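Side-chain contacts in cytochrome c-550 (Paracoccus denitrificans, PDB 1COT), which probably carries electrons between redox partners by means of a covalently bound heme c whose iron can change oxidation state: residues D2-A5 with A6-E9; E11-K14 with C15-C18; I59-V62 with A63-P67. All coordinates share one frame; numbering follows the deposited sequence.

Contact 1. Residues D2-A5 with A6-E9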
loop_
_atom_site.group_PDB
_atom_site.type_symbol
_atom_site.label_atom_id
_atom_site.label_comp_id
_atom_site.label_asym_id
_atom_site.label_seq_id
_atom_site.Cartn_x
_atom_site.Cartn_y
_atom_site.Cartn_z
ATOM N N ASP A 2 12.266 -9.218 8.484
ATOM C CA ASP A 2 12.006 -9.745 9.803
ATOM C C ASP A 2 10.943 -8.960 10.553
ATOM O O ASP A 2 11.056 -8.706 11.765
ATOM N N GLY A 3 9.921 -8.560 9.809
ATOM C CA GLY A 3 8.831 -7.824 10.407
ATOM C C GLY A 3 7.997 -8.882 11.084
ATOM O O GLY A 3 8.008 -10.062 10.733
ATOM N N ASP A 4 7.278 -8.419 12.075
ATOM C CA ASP A 4 6.406 -9.221 12.885
ATOM C C ASP A 4 4.960 -8.881 12.535
ATOM O O ASP A 4 4.481 -7.793 12.844
ATOM C CB ASP A 4 6.737 -8.878 14.353
ATOM C CG ASP A 4 5.965 -9.659 15.367
ATOM O OD1 ASP A 4 4.845 -10.076 15.156
ATOM O OD2 ASP A 4 6.614 -9.827 16.492
ATOM N N ALA A 5 4.258 -9.802 11.873
ATOM C CA ALA A 5 2.877 -9.565 11.477
ATOM C C ALA A 5 1.932 -9.298 12.653
ATOM O O ALA A 5 0.927 -8.599 12.504
ATOM C CB ALA A 5 2.356 -10.676 10.585
ATOM N N ALA A 6 2.245 -9.843 13.835
ATOM C CA ALA A 6 1.401 -9.610 14.992
ATOM C C ALA A 6 1.471 -8.145 15.405
ATOM O O ALA A 6 0.445 -7.498 15.647
ATOM C CB ALA A 6 1.729 -10.566 16.130
ATOM N N LYS A 7 2.689 -7.611 15.423
ATOM C CA LYS A 7 2.913 -6.220 15.755
ATOM C C LYS A 7 2.343 -5.396 14.617
ATOM O O LYS A 7 1.775 -4.324 14.817
ATOM C CB LYS A 7 4.406 -5.964 15.846
ATOM C CG LYS A 7 4.918 -6.337 17.227
ATOM C CD LYS A 7 6.367 -5.961 17.445
ATOM C CE LYS A 7 6.974 -6.652 18.657
ATOM N NZ LYS A 7 8.152 -7.466 18.319
ATOM N N GLY A 8 2.484 -5.937 13.412
ATOM C CA GLY A 8 1.976 -5.266 12.230
ATOM C C GLY A 8 0.469 -5.047 12.300
ATOM O O GLY A 8 -0.045 -4.028 11.841
ATOM N N GLU A 9 -0.268 -5.986 12.884
ATOM C CA GLU A 9 -1.701 -5.812 12.980
ATOM C C GLU A 9 -2.043 -4.603 13.842
ATOM O O GLU A 9 -2.989 -3.860 13.595
ATOM C CB GLU A 9 -2.369 -7.073 13.521
ATOM C CG GLU A 9 -3.837 -6.777 13.860
ATOM C CD GLU A 9 -4.646 -8.022 14.060
ATOM O OE1 GLU A 9 -3.907 -9.083 14.286
ATOM O OE2 GLU A 9 -5.863 -8.044 13.999
#
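Asp-4 caps the N terminus of helix 5-11, and most of its work is done by one carboxylate oxygen. Asp-4 OD1 accepts from Lys-7 N at 3.3 Å, a fairly straight bond with an N-H...O angle of 159°, though the donor approaches from above the carboxylate plane. Asp-4 OD1 also lies 2.9 Å from Ala-6 N, where the bent angle leaves only a weak bond. The side chain reaches over the first turn because CG stands anti to the backbone N (chi1 -178°). Aspartate suits the N-cap: its short chain brings an acceptor to amides that have no carbonyl of a preceding turn to bind.

The other carboxylate oxygen serves a charge interaction. Asp-4 OD2 is 3.4 Å from Lys-7 NZ, a salt bridge whose hydrogen bond is weak. The two side chains cross at about a right angle, and the lysine turns at chi4 to bring its ammonium group to the acid, with Lys-7 CG resting 3.9 Å from Asp-4 CG.

Backbone bonds carry the helix onward. Gly-8 N donates to Asp-4 O at 2.8 Å, and Glu-9 N donates to Ala-5 O at 2.9 Å. At Gly-8 a side chain would point toward the preceding turn and come tight against Ala-5 O, so glycine fits this buried place. The small methyl of Ala-5, for its part, packs on Ala-113 and Gln-117 of helix 108-117, while Asp-110 of that helix accepts a hydrogen bond from Asp-4 N.

A negative carboxylate at the positive end of the helix dipole, with a lysine beside it, would probably favour the ionised form of Asp-4, although Asp-110 close by may offset part of that.

Contact 2. Residues E11-K14 with C15-C18. With HEC (heme c), chain B.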
loop_
_atom_site.group_PDB
_atom_site.type_symbol
_atom_site.label_atom_id
_atom_site.label_comp_id
_atom_site.label_asym_id
_atom_site.label_seq_id
_atom_site.Cartn_x
_atom_site.Cartn_y
_atom_site.Cartn_z
ATOM N N GLU A 11 0.045 -2.054 14.278
ATOM C CA GLU A 11 0.501 -0.892 13.526
ATOM C C GLU A 11 -0.551 -0.430 12.522
ATOM O O GLU A 11 -0.690 0.753 12.208
ATOM C CB GLU A 11 1.794 -1.193 12.723
ATOM C CG GLU A 11 3.084 -1.419 13.532
ATOM C CD GLU A 11 3.490 -0.308 14.455
ATOM O OE1 GLU A 11 2.839 0.820 14.287
ATOM O OE2 GLU A 11 4.372 -0.434 15.293
ATOM N N PHE A 12 -1.311 -1.402 12.017
ATOM C CA PHE A 12 -2.369 -1.177 11.048
ATOM C C PHE A 12 -3.430 -0.229 11.560
ATOM O O PHE A 12 -4.199 0.353 10.788
ATOM C CB PHE A 12 -2.971 -2.498 10.543
ATOM C CG PHE A 12 -3.649 -2.245 9.230
ATOM C CD1 PHE A 12 -2.892 -2.139 8.068
ATOM C CD2 PHE A 12 -5.033 -2.089 9.175
ATOM C CE1 PHE A 12 -3.542 -1.887 6.859
ATOM C CE2 PHE A 12 -5.681 -1.845 7.965
ATOM C CZ PHE A 12 -4.928 -1.741 6.794
ATOM N N ASN A 13 -3.481 -0.041 12.885
ATOM C CA ASN A 13 -4.453 0.880 13.411
ATOM C C ASN A 13 -4.176 2.273 12.872
ATOM O O ASN A 13 -5.064 3.126 12.854
ATOM C CB ASN A 13 -4.503 0.915 14.935
ATOM C CG ASN A 13 -5.142 -0.351 15.469
ATOM O OD1 ASN A 13 -6.084 -0.893 14.866
ATOM N ND2 ASN A 13 -4.606 -0.837 16.581
ATOM N N LYS A 14 -2.948 2.516 12.419
ATOM C CA LYS A 14 -2.606 3.820 11.867
ATOM C C LYS A 14 -3.114 3.940 10.449
ATOM O O LYS A 14 -3.244 5.048 9.908
ATOM C CB LYS A 14 -1.094 3.971 11.743
ATOM C CG LYS A 14 -0.508 4.529 13.010
ATOM C CD LYS A 14 0.385 3.511 13.672
ATOM C CE LYS A 14 0.848 4.032 15.011
ATOM N NZ LYS A 14 1.422 2.962 15.824
ATOM N N CYS A 15 -3.384 2.803 9.819
ATOM C CA CYS A 15 -3.829 2.799 8.433
ATOM C C CYS A 15 -5.307 2.648 8.219
ATOM O O CYS A 15 -5.860 3.072 7.203
ATOM C CB CYS A 15 -3.241 1.564 7.737
ATOM S SG CYS A 15 -1.473 1.363 8.095
ATOM N N LYS A 16 -5.926 2.012 9.192
ATOM C CA LYS A 16 -7.328 1.728 9.112
ATOM C C LYS A 16 -8.337 2.821 8.838
ATOM O O LYS A 16 -9.424 2.563 8.317
ATOM C CB LYS A 16 -7.745 0.576 9.972
ATOM C CG LYS A 16 -8.116 1.010 11.376
ATOM C CD LYS A 16 -8.388 -0.212 12.213
ATOM C CE LYS A 16 -9.185 0.106 13.456
ATOM N NZ LYS A 16 -9.394 -1.060 14.323
ATOM N N ALA A 17 -7.965 4.038 9.188
ATOM C CA ALA A 17 -8.833 5.171 8.961
ATOM C C ALA A 17 -9.105 5.324 7.462
ATOM O O ALA A 17 -10.142 5.850 7.063
ATOM C CB ALA A 17 -8.209 6.442 9.516
ATOM N N CYS A 18 -8.163 4.909 6.612
ATOM C CA CYS A 18 -8.311 5.041 5.165
ATOM C C CYS A 18 -8.289 3.752 4.381
ATOM O O CYS A 18 -8.597 3.756 3.199
ATOM C CB CYS A 18 -7.107 5.836 4.654
ATOM S SG CYS A 18 -7.007 7.409 5.538
HETATM FE FE HEC B . -2.409 4.423 2.277
HETATM C CHA HEC B . -2.512 4.127 -1.069
HETATM C CHB HEC B . -0.424 1.717 2.483
HETATM C CHC HEC B . -2.300 4.728 5.658
HETATM C CHD HEC B . -4.511 7.070 2.140
HETATM N NA HEC B . -1.605 3.173 0.988
HETATM C C1A HEC B . -1.785 3.221 -0.390
HETATM C C2A HEC B . -1.054 2.133 -0.999
HETATM C C3A HEC B . -0.454 1.438 -0.017
HETATM C C4A HEC B . -0.804 2.083 1.209
HETATM C CMA HEC B . 0.429 0.218 -0.136
HETATM C CAA HEC B . -0.996 1.862 -2.478
HETATM C CBA HEC B . -2.112 0.872 -2.844
HETATM C CGA HEC B . -2.152 0.387 -4.297
HETATM O O1A HEC B . -3.236 -0.052 -4.566
HETATM O O2A HEC B . -1.244 0.417 -5.091
HETATM N NB HEC B . -1.542 3.468 3.764
HETATM C C1B HEC B . -0.808 2.332 3.623
HETATM C C2B HEC B . -0.397 1.904 4.925
HETATM C C3B HEC B . -0.917 2.759 5.792
HETATM C C4B HEC B . -1.617 3.729 5.068
HETATM C CMB HEC B . 0.508 0.680 5.162
HETATM C CAB HEC B . -0.665 2.782 7.246
HETATM C CBB HEC B . 0.725 2.857 7.809
HETATM N NC HEC B . -3.185 5.620 3.609
HETATM C C1C HEC B . -3.058 5.607 4.973
HETATM C C2C HEC B . -3.849 6.662 5.571
HETATM C C3C HEC B . -4.480 7.308 4.566
HETATM C C4C HEC B . -4.079 6.650 3.361
HETATM C CMC HEC B . -3.927 6.960 7.064
HETATM C CAC HEC B . -5.437 8.469 4.616
HETATM C CBC HEC B . -5.454 9.620 5.571
HETATM N ND HEC B . -3.305 5.433 0.820
HETATM C C1D HEC B . -4.155 6.498 0.978
HETATM C C2D HEC B . -4.617 6.926 -0.330
HETATM C C3D HEC B . -4.055 6.071 -1.206
HETATM C C4D HEC B . -3.229 5.159 -0.499
HETATM C CMD HEC B . -5.536 8.093 -0.612
HETATM C CAD HEC B . -4.136 6.154 -2.681
HETATM C CBD HEC B . -2.845 6.956 -3.036
HETATM C CGD HEC B . -2.776 7.603 -4.368
HETATM O O1D HEC B . -3.595 7.457 -5.244
HETATM O O2D HEC B . -1.760 8.323 -4.544
HETATM O O HOH W 1 -6.284 4.950 11.415
#
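Cys-15 lays its CB over one face of the Phe-12 ring, 3.7 Å from the ring centroid and 17° off the normal, a CH-pi contact. Its SG stands obliquely to the same ring at 4.4 Å from the centroid, a sulfur-aromatic contact, and is bonded covalently to heme CAB (1.8 Å). With SG anti to the carbonyl carbon, this torsion (chi1 -47°) sends SG from CB toward the heme edge. Cys-18 SG makes the second covalent link, to CAC, within the CXXCH motif of c-type cytochromes.

Behind this shell, Phe-12 O accepts two amides: Lys-16 N at 2.9 Å, nearly along the C=O axis, and Cys-15 N at 2.8 Å, from above the carbonyl plane. A water bridges Asn-13 O to Ala-17 N. On the outer side, Lys-14 NZ forms a salt bridge with Glu-11 OE1 at 3.0 Å, whereas the Lys-16 chain lies alongside Asn-13, and its NZ makes a weak bond to Asn-13 OD1. Val-111 and Leu-115 of helix 108-117 pack against Phe-12.

An apolar, polarisable ring suits a buried thioether, which needs no hydrogen bond, while the lysines keep their charges at the surface.

Contact 3. Residues I59-V62 with A63-P67. With HEC (heme c), chain B.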
loop_
_atom_site.group_PDB
_atom_site.type_symbol
_atom_site.label_atom_id
_atom_site.label_comp_id
_atom_site.label_asym_id
_atom_site.label_seq_id
_atom_site.Cartn_x
_atom_site.Cartn_y
_atom_site.Cartn_z
ATOM N N ILE A 59 0.935 8.029 -8.751
ATOM C CA ILE A 59 1.008 6.581 -8.708
ATOM C C ILE A 59 0.562 5.945 -10.016
ATOM O O ILE A 59 1.075 4.894 -10.417
ATOM C CB ILE A 59 0.336 6.056 -7.441
ATOM C CG1 ILE A 59 0.884 4.677 -7.075
ATOM C CG2 ILE A 59 -1.181 6.061 -7.584
ATOM C CD1 ILE A 59 0.332 4.141 -5.760
ATOM N N LEU A 60 -0.376 6.591 -10.702
ATOM C CA LEU A 60 -0.829 6.081 -11.981
ATOM C C LEU A 60 0.334 6.198 -12.941
ATOM O O LEU A 60 0.556 5.335 -13.791
ATOM C CB LEU A 60 -2.021 6.888 -12.489
ATOM C CG LEU A 60 -3.249 6.551 -11.663
ATOM C CD1 LEU A 60 -4.392 7.456 -12.106
ATOM C CD2 LEU A 60 -3.603 5.080 -11.863
ATOM N N GLU A 61 1.113 7.267 -12.803
ATOM C CA GLU A 61 2.261 7.428 -13.682
ATOM C C GLU A 61 3.292 6.348 -13.383
ATOM O O GLU A 61 3.916 5.806 -14.290
ATOM C CB GLU A 61 2.914 8.816 -13.574
ATOM C CG GLU A 61 4.102 8.979 -14.538
ATOM C CD GLU A 61 4.531 10.421 -14.619
ATOM O OE1 GLU A 61 3.556 11.244 -14.328
ATOM O OE2 GLU A 61 5.655 10.779 -14.900
ATOM N N VAL A 62 3.490 6.014 -12.108
ATOM C CA VAL A 62 4.449 4.974 -11.804
ATOM C C VAL A 62 4.002 3.669 -12.484
ATOM O O VAL A 62 4.824 2.995 -13.097
ATOM C CB VAL A 62 4.533 4.726 -10.304
ATOM C CG1 VAL A 62 5.373 3.490 -10.015
ATOM C CG2 VAL A 62 5.092 5.948 -9.583
ATOM N N ALA A 63 2.701 3.306 -12.405
ATOM C CA ALA A 63 2.179 2.076 -13.025
ATOM C C ALA A 63 2.398 2.057 -14.532
ATOM O O ALA A 63 2.815 1.055 -15.118
ATOM C CB ALA A 63 0.721 1.838 -12.650
ATOM N N GLU A 64 2.120 3.187 -15.152
ATOM C CA GLU A 64 2.265 3.354 -16.573
ATOM C C GLU A 64 3.703 3.204 -17.044
ATOM O O GLU A 64 4.021 2.513 -18.016
ATOM C CB GLU A 64 1.664 4.710 -16.861
ATOM C CG GLU A 64 1.610 4.897 -18.364
ATOM C CD GLU A 64 0.988 6.216 -18.582
ATOM O OE1 GLU A 64 0.532 6.749 -17.479
ATOM O OE2 GLU A 64 0.935 6.738 -19.678
ATOM N N LYS A 65 4.585 3.850 -16.308
ATOM C CA LYS A 65 5.982 3.791 -16.598
ATOM C C LYS A 65 6.604 2.443 -16.224
ATOM O O LYS A 65 7.644 2.138 -16.783
ATOM C CB LYS A 65 6.714 4.886 -15.854
ATOM C CG LYS A 65 6.529 6.273 -16.436
ATOM C CD LYS A 65 7.484 7.230 -15.737
ATOM C CE LYS A 65 7.512 8.672 -16.241
ATOM N NZ LYS A 65 8.805 9.331 -16.015
ATOM N N ASN A 66 6.049 1.645 -15.314
ATOM C CA ASN A 66 6.640 0.361 -14.924
ATOM C C ASN A 66 5.506 -0.655 -14.902
ATOM O O ASN A 66 4.981 -1.009 -13.851
ATOM C CB ASN A 66 7.125 0.574 -13.483
ATOM C CG ASN A 66 8.133 1.699 -13.335
ATOM O OD1 ASN A 66 9.328 1.459 -13.533
ATOM N ND2 ASN A 66 7.696 2.906 -12.981
ATOM N N PRO A 67 5.099 -1.106 -16.072
ATOM C CA PRO A 67 3.989 -2.014 -16.190
ATOM C C PRO A 67 4.067 -3.339 -15.483
ATOM O O PRO A 67 3.059 -3.927 -15.097
ATOM C CB PRO A 67 3.709 -2.186 -17.676
ATOM C CG PRO A 67 4.798 -1.428 -18.422
ATOM C CD PRO A 67 5.732 -0.829 -17.390
HETATM FE FE HEC B . -2.409 4.423 2.277
HETATM C CHA HEC B . -2.512 4.127 -1.069
HETATM C CHB HEC B . -0.424 1.717 2.483
HETATM C CHC HEC B . -2.300 4.728 5.658
HETATM C CHD HEC B . -4.511 7.070 2.140
HETATM N NA HEC B . -1.605 3.173 0.988
HETATM C C1A HEC B . -1.785 3.221 -0.390
HETATM C C2A HEC B . -1.054 2.133 -0.999
HETATM C C3A HEC B . -0.454 1.438 -0.017
HETATM C C4A HEC B . -0.804 2.083 1.209
HETATM C CMA HEC B . 0.429 0.218 -0.136
HETATM C CAA HEC B . -0.996 1.862 -2.478
HETATM C CBA HEC B . -2.112 0.872 -2.844
HETATM C CGA HEC B . -2.152 0.387 -4.297
HETATM O O1A HEC B . -3.236 -0.052 -4.566
HETATM O O2A HEC B . -1.244 0.417 -5.091
HETATM N NB HEC B . -1.542 3.468 3.764
HETATM C C1B HEC B . -0.808 2.332 3.623
HETATM C C2B HEC B . -0.397 1.904 4.925
HETATM C C3B HEC B . -0.917 2.759 5.792
HETATM C C4B HEC B . -1.617 3.729 5.068
HETATM C CMB HEC B . 0.508 0.680 5.162
HETATM C CAB HEC B . -0.665 2.782 7.246
HETATM C CBB HEC B . 0.725 2.857 7.809
HETATM N NC HEC B . -3.185 5.620 3.609
HETATM C C1C HEC B . -3.058 5.607 4.973
HETATM C C2C HEC B . -3.849 6.662 5.571
HETATM C C3C HEC B . -4.480 7.308 4.566
HETATM C C4C HEC B . -4.079 6.650 3.361
HETATM C CMC HEC B . -3.927 6.960 7.064
HETATM C CAC HEC B . -5.437 8.469 4.616
HETATM C CBC HEC B . -5.454 9.620 5.571
HETATM N ND HEC B . -3.305 5.433 0.820
HETATM C C1D HEC B . -4.155 6.498 0.978
HETATM C C2D HEC B . -4.617 6.926 -0.330
HETATM C C3D HEC B . -4.055 6.071 -1.206
HETATM C C4D HEC B . -3.229 5.159 -0.499
HETATM C CMD HEC B . -5.536 8.093 -0.612
HETATM C CAD HEC B . -4.136 6.154 -2.681
HETATM C CBD HEC B . -2.845 6.956 -3.036
HETATM C CGD HEC B . -2.776 7.603 -4.368
HETATM O O1D HEC B . -3.595 7.457 -5.244
HETATM O O2D HEC B . -1.760 8.323 -4.544
#
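Helix 57-65 ends in this contact, where Asn-66, the first residue to leave helical backbone angles, turns back on Val-62. Val-62 O accepts two bonds from this one residue: Asn-66 ND2 at 2.9 Å and Asn-66 N, also at 2.9 Å. The side-chain amide arrives in the carbonyl plane, on a lone pair, with an N-H...O angle of 160°. The oxygen lies close to the plane of the amide itself, so the donor N-H is well aimed, whereas the backbone N-H makes a more bent bond. Asn-66 CG is anti to the carbonyl carbon (chi1 -59°), which folds the amide back over the last turn; asparagine suits this place because its short side chain carries an N-H donor there. With an alanine here, Val-62 O is likely to lose its side-chain donor, and the chain leaving the helix would probably be freer to turn.

In this cytochrome c fold the helix starts beside the heme propionates. Ile-59 CG2 comes within 3.6 Å of heme O1D, an apolar branch beside a carboxylate; the heme takes hydrogen bonds from residues such as Tyr-55 and Trp-71. Ordinary helical bonds link the turns: Ala-63 N to Ile-59 O, Glu-64 N to Leu-60 O, and Lys-65 N to Glu-61 O at 2.9 Å.

Branched and apolar, Val-62 turns to helix 83-91 and packs on Leu-87, Met-90 and Thr-91; the small Ala-63 touches Lys-46. Along the outer side, Glu-61 and Lys-65 lie alongside each other and point the same way. Lys-65 CE packs 3.8 Å from Glu-61 CG and lies 3.1 Å from Glu-61 OE2. The main polar partner of Lys-65 NZ is Thr-91 O, at the end of helix 83-91; its salt bridge to Glu-61 OE2 is long, at 3.6 Å.

Overall arrangement
From the N terminus the three contacts follow in series, and none nests within or crosses another. Contact 1 closes the turn that opens helix 5-11; contact 2 closes the next turns, where that helix passes into the heme-attachment loop. Their centres are about 14 Å apart, and both lean on helix 108-117, so the N-terminal and C-terminal helices are joined there. Contact 3 comes much later, closing the end of helix 57-65 against helix 83-91. Its centre lies about 25 Å from that of contact 2, on the opposite side of the chain's centre, yet both touch the heme: residues 15-18 hold its thioether edge, while helix 57-65 meets its propionates.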